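PDB 4K9Q: benzoylformate Decarboxylase from Polynucleobacter necessarius, which probably decarboxylates benzoylformate to benzaldehyde and carbon dioxide, using bound thiamine diphosphate together with a magnesium ion. Local coordinates for residues D55-S58 against Q59-K63; N117-K120 against P121-W125; Y434-Q437 against G438-T441; L512-K515 against G516-I520. All blocks are in the same frame, centred on the assembly; numbering follows the deposited sequence.

Interaction 1 of 4, residues D55-S58 against Q59-K63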
loop_
_atom_site.group_PDB
_atom_site.type_symbol
_atom_site.label_atom_id
_atom_site.label_comp_id
_atom_site.label_asym_id
_atom_site.label_seq_id
_atom_site.Cartn_x
_atom_site.Cartn_y
_atom_site.Cartn_z
ATOM N N ASP A 55 17.572 -9.637 15.993
ATOM C CA ASP A 55 17.111 -10.885 15.386
ATOM C C ASP A 55 17.880 -12.056 16.013
ATOM O O ASP A 55 17.281 -12.991 16.548
ATOM C CB ASP A 55 17.327 -10.814 13.866
ATOM C CG ASP A 55 16.608 -11.916 13.103
ATOM O OD1 ASP A 55 16.209 -12.922 13.712
ATOM O OD2 ASP A 55 16.464 -11.776 11.864
ATOM N N GLY A 56 19.209 -11.988 15.990
ATOM C CA GLY A 56 20.023 -13.025 16.610
ATOM C C GLY A 56 19.667 -13.258 18.077
ATOM O O GLY A 56 19.512 -14.406 18.515
ATOM N N LEU A 57 19.538 -12.176 18.848
ATOM C CA LEU A 57 19.162 -12.298 20.254
ATOM C C LEU A 57 17.779 -12.941 20.415
ATOM O O LEU A 57 17.606 -13.870 21.207
ATOM C CB LEU A 57 19.201 -10.937 20.940
ATOM C CG LEU A 57 18.893 -10.944 22.439
ATOM C CD1 LEU A 57 19.840 -11.900 23.171
ATOM C CD2 LEU A 57 19.011 -9.529 22.993
ATOM N N SER A 58 16.800 -12.452 19.665
ATOM C CA SER A 58 15.439 -13.004 19.726
ATOM C C SER A 58 15.406 -14.501 19.359
ATOM O O SER A 58 14.652 -15.272 19.943
ATOM C CB SER A 58 14.496 -12.200 18.827
ATOM O OG SER A 58 13.215 -12.811 18.762
ATOM N N GLN A 59 16.226 -14.913 18.392
ATOM C CA GLN A 59 16.272 -16.320 18.010
ATOM C C GLN A 59 16.823 -17.141 19.170
ATOM O O GLN A 59 16.334 -18.230 19.465
ATOM C CB GLN A 59 17.122 -16.533 16.753
ATOM C CG GLN A 59 16.483 -15.995 15.464
ATOM C CD GLN A 59 17.207 -16.469 14.215
ATOM O OE1 GLN A 59 17.841 -17.530 14.211
ATOM N NE2 GLN A 59 17.117 -15.691 13.147
ATOM N N SER A 60 17.839 -16.598 19.836
ATOM C CA SER A 60 18.467 -17.297 20.946
ATOM C C SER A 60 17.483 -17.477 22.097
ATOM O O SER A 60 17.399 -18.553 22.679
ATOM C CB SER A 60 19.704 -16.534 21.426
ATOM O OG SER A 60 20.321 -17.169 22.541
ATOM N N LEU A 61 16.741 -16.422 22.409
ATOM C CA LEU A 61 15.879 -16.408 23.593
ATOM C C LEU A 61 14.468 -16.956 23.364
ATOM O O LEU A 61 13.763 -17.253 24.325
ATOM C CB LEU A 61 15.796 -14.993 24.174
ATOM C CG LEU A 61 17.157 -14.426 24.584
ATOM C CD1 LEU A 61 17.017 -13.060 25.204
ATOM C CD2 LEU A 61 17.858 -15.370 25.543
ATOM N N ARG A 62 14.065 -17.072 22.096
ATOM C CA ARG A 62 12.686 -17.429 21.732
ATOM C C ARG A 62 11.634 -16.514 22.369
ATOM O O ARG A 62 10.616 -16.967 22.912
ATOM C CB ARG A 62 12.407 -18.907 22.009
ATOM C CG ARG A 62 13.145 -19.819 21.038
ATOM C CD ARG A 62 12.883 -21.295 21.278
ATOM N NE ARG A 62 13.433 -22.095 20.186
ATOM C CZ ARG A 62 14.679 -22.555 20.146
ATOM N NH1 ARG A 62 15.517 -22.291 21.139
ATOM N NH2 ARG A 62 15.087 -23.277 19.103
ATOM N N LYS A 63 11.896 -15.214 22.286
ATOM C CA LYS A 63 10.937 -14.198 22.682
ATOM C C LYS A 63 11.318 -12.903 21.984
ATOM O O LYS A 63 12.407 -12.798 21.412
ATOM C CB LYS A 63 10.917 -14.017 24.201
ATOM C CG LYS A 63 12.206 -13.531 24.791
ATOM C CD LYS A 63 12.010 -13.318 26.287
ATOM C CE LYS A 63 13.281 -12.910 26.963
ATOM N NZ LYS A 63 13.039 -12.632 28.417
#

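Interaction 2 of 4, residues N117-K120 against P121-W125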
loop_
_atom_site.group_PDB
_atom_site.type_symbol
_atom_site.label_atom_id
_atom_site.label_comp_id
_atom_site.label_asym_id
_atom_site.label_seq_id
_atom_site.Cartn_x
_atom_site.Cartn_y
_atom_site.Cartn_z
ATOM N N ASN A 117 3.143 2.474 5.951
ATOM C CA ASN A 117 3.380 1.853 4.656
ATOM C C ASN A 117 4.837 1.582 4.326
ATOM O O ASN A 117 5.130 0.734 3.490
ATOM C CB ASN A 117 2.707 2.643 3.538
ATOM C CG ASN A 117 1.200 2.474 3.559
ATOM O OD1 ASN A 117 0.709 1.451 4.025
ATOM N ND2 ASN A 117 0.464 3.470 3.070
ATOM N N MET A 118 5.747 2.279 4.999
ATOM C CA MET A 118 7.165 2.091 4.703
ATOM C C MET A 118 7.684 0.645 4.853
ATOM O O MET A 118 8.333 0.140 3.946
ATOM C CB MET A 118 8.030 3.071 5.500
ATOM C CG MET A 118 9.470 3.085 4.998
ATOM S SD MET A 118 10.474 4.368 5.722
ATOM C CE MET A 118 12.003 4.118 4.794
ATOM N N PRO A 119 7.395 -0.027 5.988
ATOM C CA PRO A 119 7.953 -1.381 6.185
ATOM C C PRO A 119 7.225 -2.491 5.414
ATOM O O PRO A 119 7.734 -3.609 5.361
ATOM C CB PRO A 119 7.799 -1.600 7.692
ATOM C CG PRO A 119 6.601 -0.779 8.054
ATOM C CD PRO A 119 6.619 0.425 7.158
ATOM N N LYS A 120 6.059 -2.192 4.838
ATOM C CA LYS A 120 5.361 -3.161 3.989
ATOM C C LYS A 120 6.234 -3.487 2.765
ATOM O O LYS A 120 6.855 -2.591 2.181
ATOM C CB LYS A 120 4.007 -2.598 3.534
ATOM C CG LYS A 120 2.990 -2.375 4.664
ATOM C CD LYS A 120 1.691 -1.801 4.095
ATOM C CE LYS A 120 0.656 -1.533 5.183
ATOM N NZ LYS A 120 -0.035 -2.784 5.607
ATOM N N PRO A 121 6.248 -4.758 2.333
ATOM C CA PRO A 121 5.418 -5.879 2.790
ATOM C C PRO A 121 6.120 -6.772 3.811
ATOM O O PRO A 121 5.860 -7.976 3.832
ATOM C CB PRO A 121 5.227 -6.679 1.499
ATOM C CG PRO A 121 6.560 -6.510 0.803
ATOM C CD PRO A 121 6.995 -5.094 1.106
ATOM N N TRP A 122 6.990 -6.209 4.640
ATOM C CA TRP A 122 7.862 -7.040 5.466
ATOM C C TRP A 122 7.601 -7.001 6.970
ATOM O O TRP A 122 8.507 -7.230 7.769
ATOM C CB TRP A 122 9.321 -6.729 5.150
ATOM C CG TRP A 122 9.624 -6.985 3.699
ATOM C CD1 TRP A 122 9.881 -6.056 2.733
ATOM C CD2 TRP A 122 9.663 -8.261 3.054
ATOM N NE1 TRP A 122 10.101 -6.681 1.526
ATOM C CE2 TRP A 122 9.966 -8.034 1.696
ATOM C CE3 TRP A 122 9.469 -9.575 3.495
ATOM C CZ2 TRP A 122 10.101 -9.077 0.772
ATOM C CZ3 TRP A 122 9.592 -10.610 2.579
ATOM C CH2 TRP A 122 9.912 -10.353 1.235
ATOM N N VAL A 123 6.349 -6.746 7.343
ATOM C CA VAL A 123 5.916 -6.867 8.734
ATOM C C VAL A 123 4.532 -7.515 8.798
ATOM O O VAL A 123 3.752 -7.449 7.846
ATOM C CB VAL A 123 5.896 -5.508 9.472
ATOM C CG1 VAL A 123 7.316 -5.008 9.693
ATOM C CG2 VAL A 123 5.082 -4.471 8.704
ATOM N N LYS A 124 4.230 -8.144 9.927
ATOM C CA LYS A 124 2.910 -8.746 10.119
ATOM C C LYS A 124 1.840 -7.687 10.396
ATOM O O LYS A 124 0.640 -7.915 10.167
ATOM C CB LYS A 124 2.950 -9.758 11.264
ATOM C CG LYS A 124 3.828 -10.973 10.979
ATOM C CD LYS A 124 3.769 -11.964 12.126
ATOM C CE LYS A 124 2.365 -12.552 12.298
ATOM N NZ LYS A 124 2.364 -13.635 13.317
ATOM N N TRP A 125 2.287 -6.530 10.872
ATOM C CA TRP A 125 1.408 -5.451 11.291
ATOM C C TRP A 125 2.247 -4.189 11.398
ATOM O O TRP A 125 3.399 -4.237 11.838
ATOM C CB TRP A 125 0.778 -5.772 12.647
ATOM C CG TRP A 125 -0.233 -4.747 13.148
ATOM C CD1 TRP A 125 -1.329 -4.273 12.483
ATOM C CD2 TRP A 125 -0.242 -4.115 14.437
ATOM N NE1 TRP A 125 -2.009 -3.368 13.275
ATOM C CE2 TRP A 125 -1.366 -3.259 14.479
ATOM C CE3 TRP A 125 0.600 -4.180 15.552
ATOM C CZ2 TRP A 125 -1.668 -2.471 15.592
ATOM C CZ3 TRP A 125 0.296 -3.406 16.659
ATOM C CH2 TRP A 125 -0.832 -2.563 16.672
#

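Interaction 3 of 4, residues Y434-Q437 against G438-T441. With TPP (thiamine diphosphate), chain D.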
loop_
_atom_site.group_PDB
_atom_site.type_symbol
_atom_site.label_atom_id
_atom_site.label_comp_id
_atom_site.label_asym_id
_atom_site.label_seq_id
_atom_site.Cartn_x
_atom_site.Cartn_y
_atom_site.Cartn_z
ATOM N N TYR A 434 29.005 -5.422 4.300
ATOM C CA TYR A 434 27.661 -4.829 4.301
ATOM C C TYR A 434 27.282 -4.220 5.640
ATOM O O TYR A 434 26.738 -3.118 5.692
ATOM C CB TYR A 434 26.590 -5.836 3.848
ATOM C CG TYR A 434 26.695 -6.170 2.369
ATOM C CD1 TYR A 434 27.615 -7.109 1.914
ATOM C CD2 TYR A 434 25.868 -5.550 1.435
ATOM C CE1 TYR A 434 27.715 -7.409 0.570
ATOM C CE2 TYR A 434 25.962 -5.849 0.085
ATOM C CZ TYR A 434 26.892 -6.777 -0.338
ATOM O OH TYR A 434 27.020 -7.098 -1.665
ATOM N N SER A 435 27.600 -4.929 6.721
ATOM C CA SER A 435 27.248 -4.483 8.061
ATOM C C SER A 435 28.466 -4.537 8.969
ATOM O O SER A 435 28.377 -4.930 10.125
ATOM C CB SER A 435 26.122 -5.341 8.638
ATOM O OG SER A 435 24.940 -5.185 7.873
ATOM N N VAL A 436 29.603 -4.133 8.414
ATOM C CA VAL A 436 30.876 -4.171 9.113
ATOM C C VAL A 436 30.805 -3.450 10.473
ATOM O O VAL A 436 31.498 -3.828 11.426
ATOM C CB VAL A 436 32.007 -3.597 8.209
ATOM C CG1 VAL A 436 31.839 -2.103 7.985
ATOM C CG2 VAL A 436 33.364 -3.924 8.769
ATOM N N GLN A 437 29.934 -2.443 10.574
ATOM C CA GLN A 437 29.834 -1.650 11.803
ATOM C C GLN A 437 29.403 -2.489 13.009
ATOM O O GLN A 437 29.637 -2.097 14.158
ATOM C CB GLN A 437 28.865 -0.469 11.633
ATOM C CG GLN A 437 29.179 0.418 10.436
ATOM C CD GLN A 437 28.354 0.046 9.226
ATOM O OE1 GLN A 437 28.050 -1.125 9.024
ATOM N NE2 GLN A 437 27.983 1.038 8.418
ATOM N N GLY A 438 28.764 -3.629 12.745
ATOM C CA GLY A 438 28.313 -4.521 13.805
ATOM C C GLY A 438 29.435 -4.931 14.750
ATOM O O GLY A 438 29.194 -5.212 15.922
ATOM N N ILE A 439 30.660 -4.984 14.234
ATOM C CA ILE A 439 31.815 -5.352 15.056
ATOM C C ILE A 439 31.905 -4.486 16.312
ATOM O O ILE A 439 32.217 -4.973 17.406
ATOM C CB ILE A 439 33.129 -5.231 14.255
ATOM C CG1 ILE A 439 33.105 -6.190 13.059
ATOM C CG2 ILE A 439 34.332 -5.529 15.142
ATOM C CD1 ILE A 439 34.289 -6.004 12.121
ATOM N N TYR A 440 31.613 -3.198 16.156
ATOM C CA TYR A 440 31.673 -2.262 17.266
ATOM C C TYR A 440 30.824 -2.728 18.441
ATOM O O TYR A 440 31.242 -2.650 19.592
ATOM C CB TYR A 440 31.214 -0.880 16.808
ATOM C CG TYR A 440 31.347 0.190 17.872
ATOM C CD1 TYR A 440 32.604 0.634 18.288
ATOM C CD2 TYR A 440 30.223 0.759 18.456
ATOM C CE1 TYR A 440 32.730 1.617 19.261
ATOM C CE2 TYR A 440 30.336 1.745 19.424
ATOM C CZ TYR A 440 31.588 2.166 19.824
ATOM O OH TYR A 440 31.667 3.149 20.790
ATOM N N THR A 441 29.620 -3.207 18.154
ATOM C CA THR A 441 28.726 -3.642 19.223
ATOM C C THR A 441 29.303 -4.869 19.919
ATOM O O THR A 441 29.249 -4.977 21.142
ATOM C CB THR A 441 27.317 -3.943 18.683
ATOM O OG1 THR A 441 26.787 -2.750 18.091
ATOM C CG2 THR A 441 26.396 -4.380 19.821
HETATM N "N1'" TPP D . 23.490 -7.343 -1.743
HETATM C "C2'" TPP D . 22.788 -7.908 -0.689
HETATM C CM2 TPP D . 22.283 -7.050 0.432
HETATM N "N3'" TPP D . 22.526 -9.264 -0.660
HETATM C "C4'" TPP D . 22.970 -10.069 -1.679
HETATM N "N4'" TPP D . 22.700 -11.372 -1.653
HETATM C "C5'" TPP D . 23.709 -9.516 -2.726
HETATM C "C6'" TPP D . 23.958 -8.145 -2.772
HETATM C "C7'" TPP D . 24.194 -10.398 -3.847
HETATM N N3 TPP D . 25.280 -11.319 -3.539
HETATM C C2 TPP D . 25.120 -12.673 -3.294
HETATM S S1 TPP D . 26.497 -13.460 -3.015
HETATM C C5 TPP D . 27.356 -12.105 -3.207
HETATM C C4 TPP D . 26.595 -10.978 -3.506
HETATM C CM4 TPP D . 27.132 -9.587 -3.733
HETATM C C6 TPP D . 28.848 -12.238 -3.080
HETATM C C7 TPP D . 29.345 -12.695 -1.718
HETATM O O7 TPP D . 30.740 -12.496 -1.757
HETATM P PA TPP D . 31.688 -12.934 -0.535
HETATM O O1A TPP D . 31.018 -12.562 0.757
HETATM O O2A TPP D . 33.029 -12.285 -0.661
HETATM O O3A TPP D . 31.679 -14.541 -0.588
HETATM P PB TPP D . 32.384 -15.509 -1.661
HETATM O O1B TPP D . 31.333 -15.861 -2.664
HETATM O O2B TPP D . 32.827 -16.730 -0.887
HETATM O O3B TPP D . 33.523 -14.823 -2.344
HETATM O O HOH W 1 27.531 -1.290 15.770
#

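Interaction 4 of 4, residues L512-K515 against G516-I520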
loop_
_atom_site.group_PDB
_atom_site.type_symbol
_atom_site.label_atom_id
_atom_site.label_comp_id
_atom_site.label_asym_id
_atom_site.label_seq_id
_atom_site.Cartn_x
_atom_site.Cartn_y
_atom_site.Cartn_z
ATOM N N LEU A 512 39.655 -18.320 20.765
ATOM C CA LEU A 512 38.801 -19.138 21.623
ATOM C C LEU A 512 39.054 -18.890 23.111
ATOM O O LEU A 512 38.147 -19.029 23.926
ATOM C CB LEU A 512 38.959 -20.625 21.294
ATOM C CG LEU A 512 38.287 -21.078 19.990
ATOM C CD1 LEU A 512 38.858 -22.425 19.560
ATOM C CD2 LEU A 512 36.773 -21.146 20.140
ATOM N N SER A 513 40.285 -18.518 23.461
ATOM C CA SER A 513 40.635 -18.253 24.856
ATOM C C SER A 513 40.369 -16.806 25.273
ATOM O O SER A 513 40.465 -16.464 26.457
ATOM C CB SER A 513 42.110 -18.576 25.093
ATOM O OG SER A 513 42.932 -17.534 24.593
ATOM N N PHE A 514 40.061 -15.956 24.299
ATOM C CA PHE A 514 39.840 -14.531 24.551
ATOM C C PHE A 514 38.345 -14.222 24.540
ATOM O O PHE A 514 37.691 -14.325 23.497
ATOM C CB PHE A 514 40.575 -13.697 23.485
ATOM C CG PHE A 514 40.302 -12.214 23.567
ATOM C CD1 PHE A 514 40.868 -11.440 24.571
ATOM C CD2 PHE A 514 39.499 -11.591 22.631
ATOM C CE1 PHE A 514 40.614 -10.083 24.648
ATOM C CE2 PHE A 514 39.249 -10.231 22.702
ATOM C CZ PHE A 514 39.804 -9.478 23.715
ATOM N N LYS A 515 37.808 -13.853 25.702
ATOM C CA LYS A 515 36.388 -13.553 25.836
ATOM C C LYS A 515 36.113 -12.141 25.320
ATOM O O LYS A 515 36.082 -11.165 26.082
ATOM C CB LYS A 515 35.938 -13.704 27.291
ATOM C CG LYS A 515 34.486 -14.108 27.459
ATOM C CD LYS A 515 33.504 -13.015 27.028
ATOM C CE LYS A 515 33.301 -11.967 28.120
ATOM N NZ LYS A 515 32.034 -11.185 27.926
ATOM N N GLY A 516 35.929 -12.037 24.011
ATOM C CA GLY A 516 35.761 -10.751 23.362
ATOM C C GLY A 516 35.667 -11.029 21.879
ATOM O O GLY A 516 35.592 -12.184 21.478
ATOM N N THR A 517 35.686 -9.974 21.076
ATOM C CA THR A 517 35.468 -10.101 19.640
ATOM C C THR A 517 36.794 -10.057 18.891
ATOM O O THR A 517 37.602 -9.149 19.102
ATOM C CB THR A 517 34.523 -8.986 19.152
ATOM O OG1 THR A 517 33.248 -9.161 19.775
ATOM C CG2 THR A 517 34.348 -9.021 17.628
ATOM N N SER A 518 36.998 -11.044 18.019
ATOM C CA SER A 518 38.227 -11.187 17.239
ATOM C C SER A 518 37.924 -11.284 15.742
ATOM O O SER A 518 36.876 -11.797 15.345
ATOM C CB SER A 518 38.978 -12.453 17.668
ATOM O OG SER A 518 39.465 -12.369 19.004
ATOM N N VAL A 519 38.858 -10.807 14.922
ATOM C CA VAL A 519 38.798 -10.975 13.476
ATOM C C VAL A 519 40.068 -11.676 12.997
ATOM O O VAL A 519 41.185 -11.227 13.276
ATOM C CB VAL A 519 38.633 -9.619 12.757
ATOM C CG1 VAL A 519 38.661 -9.790 11.242
ATOM C CG2 VAL A 519 37.339 -8.958 13.196
ATOM N N ILE A 520 39.887 -12.787 12.297
ATOM C CA ILE A 520 40.999 -13.535 11.726
ATOM C C ILE A 520 40.833 -13.556 10.213
ATOM O O ILE A 520 39.881 -14.135 9.698
ATOM C CB ILE A 520 41.030 -14.972 12.272
ATOM C CG1 ILE A 520 41.115 -14.934 13.801
ATOM C CG2 ILE A 520 42.190 -15.761 11.660
ATOM C CD1 ILE A 520 41.032 -16.290 14.476
#

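Interaction 1 of 4, residues D55-S58 against Q59-K63
Asp-55 and Gln-59, one turn apart on the last part of helix 47-61, are joined twice. The backbone N of Gln-59 donates to O of Asp-55 (2.9 Å), and its side-chain NE2 donates to OD1 of Asp-55 at 3.0 Å, reaching that oxygen from above the carboxylate, 45° out of its plane. The carboxylate has further donors: Thr-90 OG1 shares OD1, while Asn-88 and Trp-402 both donate to OD2. An alanine in place of Gln-59 would remove NE2 and probably leave OD1 of Asp-55 less firmly held, with Thr-90 remaining. The helical bonds continue from Ser-60 N to Gly-56 O and from Leu-61 N to Leu-57 O (3.0 Å), but that from Arg-62 N to Ser-58 O is weak, bent to 125° at the hydrogen. The Ser-58 hydroxyl, anti to the backbone N (chi1 174°), donates to Lys-63 O at 2.8 Å and ties the chain leaving the helix back to its last turn. On another side of the helix, Leu-57 CD1 packs on Leu-61 CD1 at 3.7 Å, beside helix 403-417. With Arg-62 in left-handed backbone conformation, this is the C-terminal end of an alpha-helix in the N-terminal thiamine-diphosphate-binding domain.

Interaction 2 of 4, residues N117-K120 against P121-W125
Pro-119, Lys-120 and Pro-121 carry a tight reversal of the chain, closed by the bond from Trp-122 N to Pro-119 O (2.8 Å, N-H angle 154°). The donor lies in the carbonyl plane and uses a lone pair of the proline oxygen. The peptide between Lys-120 and Pro-121 is cis, and with Lys-120 extended and Pro-121 at phi -98°, psi 32°, the four residues form a type VI turn. The cis bond brings CA of Lys-120 within 3.0 Å of CA of Pro-121. Within the turn, CG of Pro-121 sits over one face of the Trp-122 indole, displaced toward the rim. Pro-119 meets Val-123 with both branches of the valine: CG1 lies 4.0 Å from Pro-119 CB, and CG2 also 4.0 Å from Pro-119 CG. Lys-120 runs away from the turn to a salt bridge with Glu-114 of the third subunit, and Trp-122 packs on Met-118 of the second subunit. Within its own chain, the loop runs between strand 93-98 and strand 126-127; here the Pro-119 and Val-123 pair rests on Leu-82 of helix 79-88, with Pro-119 also touching Leu-75 of helix 71-77 and Phe-155 of strand 154-159.

Interaction 3 of 4, residues Y434-Q437 against G438-T441
Val-436 and Ile-439 meet where the chain leaves helix 429-434 and starts the next helix. Ile-439 can be followed outward along the Val-436 carbonyl: CB lies 3.6 Å from Val-436 O, CG1 comes to 3.3 Å from the same oxygen, and CD1, at the end of an extended chain (chi2 173°), passes beyond it to touch Val-436 CG2 at 4.1 Å. That oxygen also accepts the bond from Ile-439 N. It is the second of three successive bonds spanning three residues: Gly-438 N to Ser-435 O (3.0 Å) closes a type I turn, and Tyr-440 N to Gln-437 O follows. In each the donor stands above the carbonyl plane by more than 40°. A water links Gln-437 O to Thr-441 OG1, donating to both; Thr-441 OG1 is also hydrogen-bonded to Leu-43 O. Ahead of the turn, Tyr-434 reaches the cofactor: its CE2 is 3.4 Å from N1' of thiamine diphosphate and its OH 3.2 Å from CM4, the hydroxyl being hydrogen-bonded to Asn-23 of the second subunit. A leucine in place of Tyr-434 would lack that hydroxyl, probably leaving Asn-23 of the second subunit without this bond and opening a gap beside the cofactor rings. A cofactor lodged between the C-terminal binding domain of one subunit and the N-terminal domain of another is the hallmark of the thiamine diphosphate enzyme active site.

Interaction 4 of 4, residues L512-K515 against G516-I520
Lys-515 is the centre of an inverse gamma turn that brings Phe-514 O to 2.9 Å from Gly-516 N, and Gly-516 follows in an almost fully extended conformation (phi 177°, psi -171°). The side chain of Phe-514 turns back toward this backbone. With CG anti to the backbone N (chi1 174°), the CE2 corner of the ring comes to the glycine: CE2 is 3.6 Å from Gly-516 CA and 3.9 Å from Thr-517 N. The close approach of the ring and of the Lys-515 carbonyl to Gly-516 is consistent with a residue lacking CB. Two residues after Gly-516, Ser-518 brings its OG to 3.7 Å from Phe-514 CD2. The turn is the connection from helix 501-513 to strand 517-523, the second half of the beta-alpha-beta unit that starts at strand 494-497 in the parallel sheet of the C-terminal domain. Lys-494, at the start of that first strand, makes a cation-pi contact with the Phe-514 ring, which thus links the loop after helix 501-513 to the start of strand 494-497. The Lys-515 chain bends at chi2 and chi3, CD passes 4.0 Å from Gly-516 N, and NZ donates to Lys-446 O. Thr-517, pointing away from the turn, gives its hydroxyl to Thr-447 O, while Phe-514 and Lys-515 also touch a crystal neighbour.

How the interactions relate
From the N terminus, interaction 1 ends helix 47-61, interaction 2 turns the chain before strand 126-127, interaction 3 starts helix 438-445, and interaction 4 leads from helix 501-513 into strand 517-523. Each closes a local turn before the next opens, and none nests or crosses another. Interactions 2 and 4 lie farthest apart, their centres about 37 Å apart on opposite sides of the chain's centre. Interactions 3 and 4 alone touch, through Ile-439 CG2 and Thr-517 CG2 at 4.3 Å, joining a helix start to a strand of the C-terminal domain. Interactions 2 and 3 both reach the second subunit, and interaction 2 the third as well, tying local turns to the assembly.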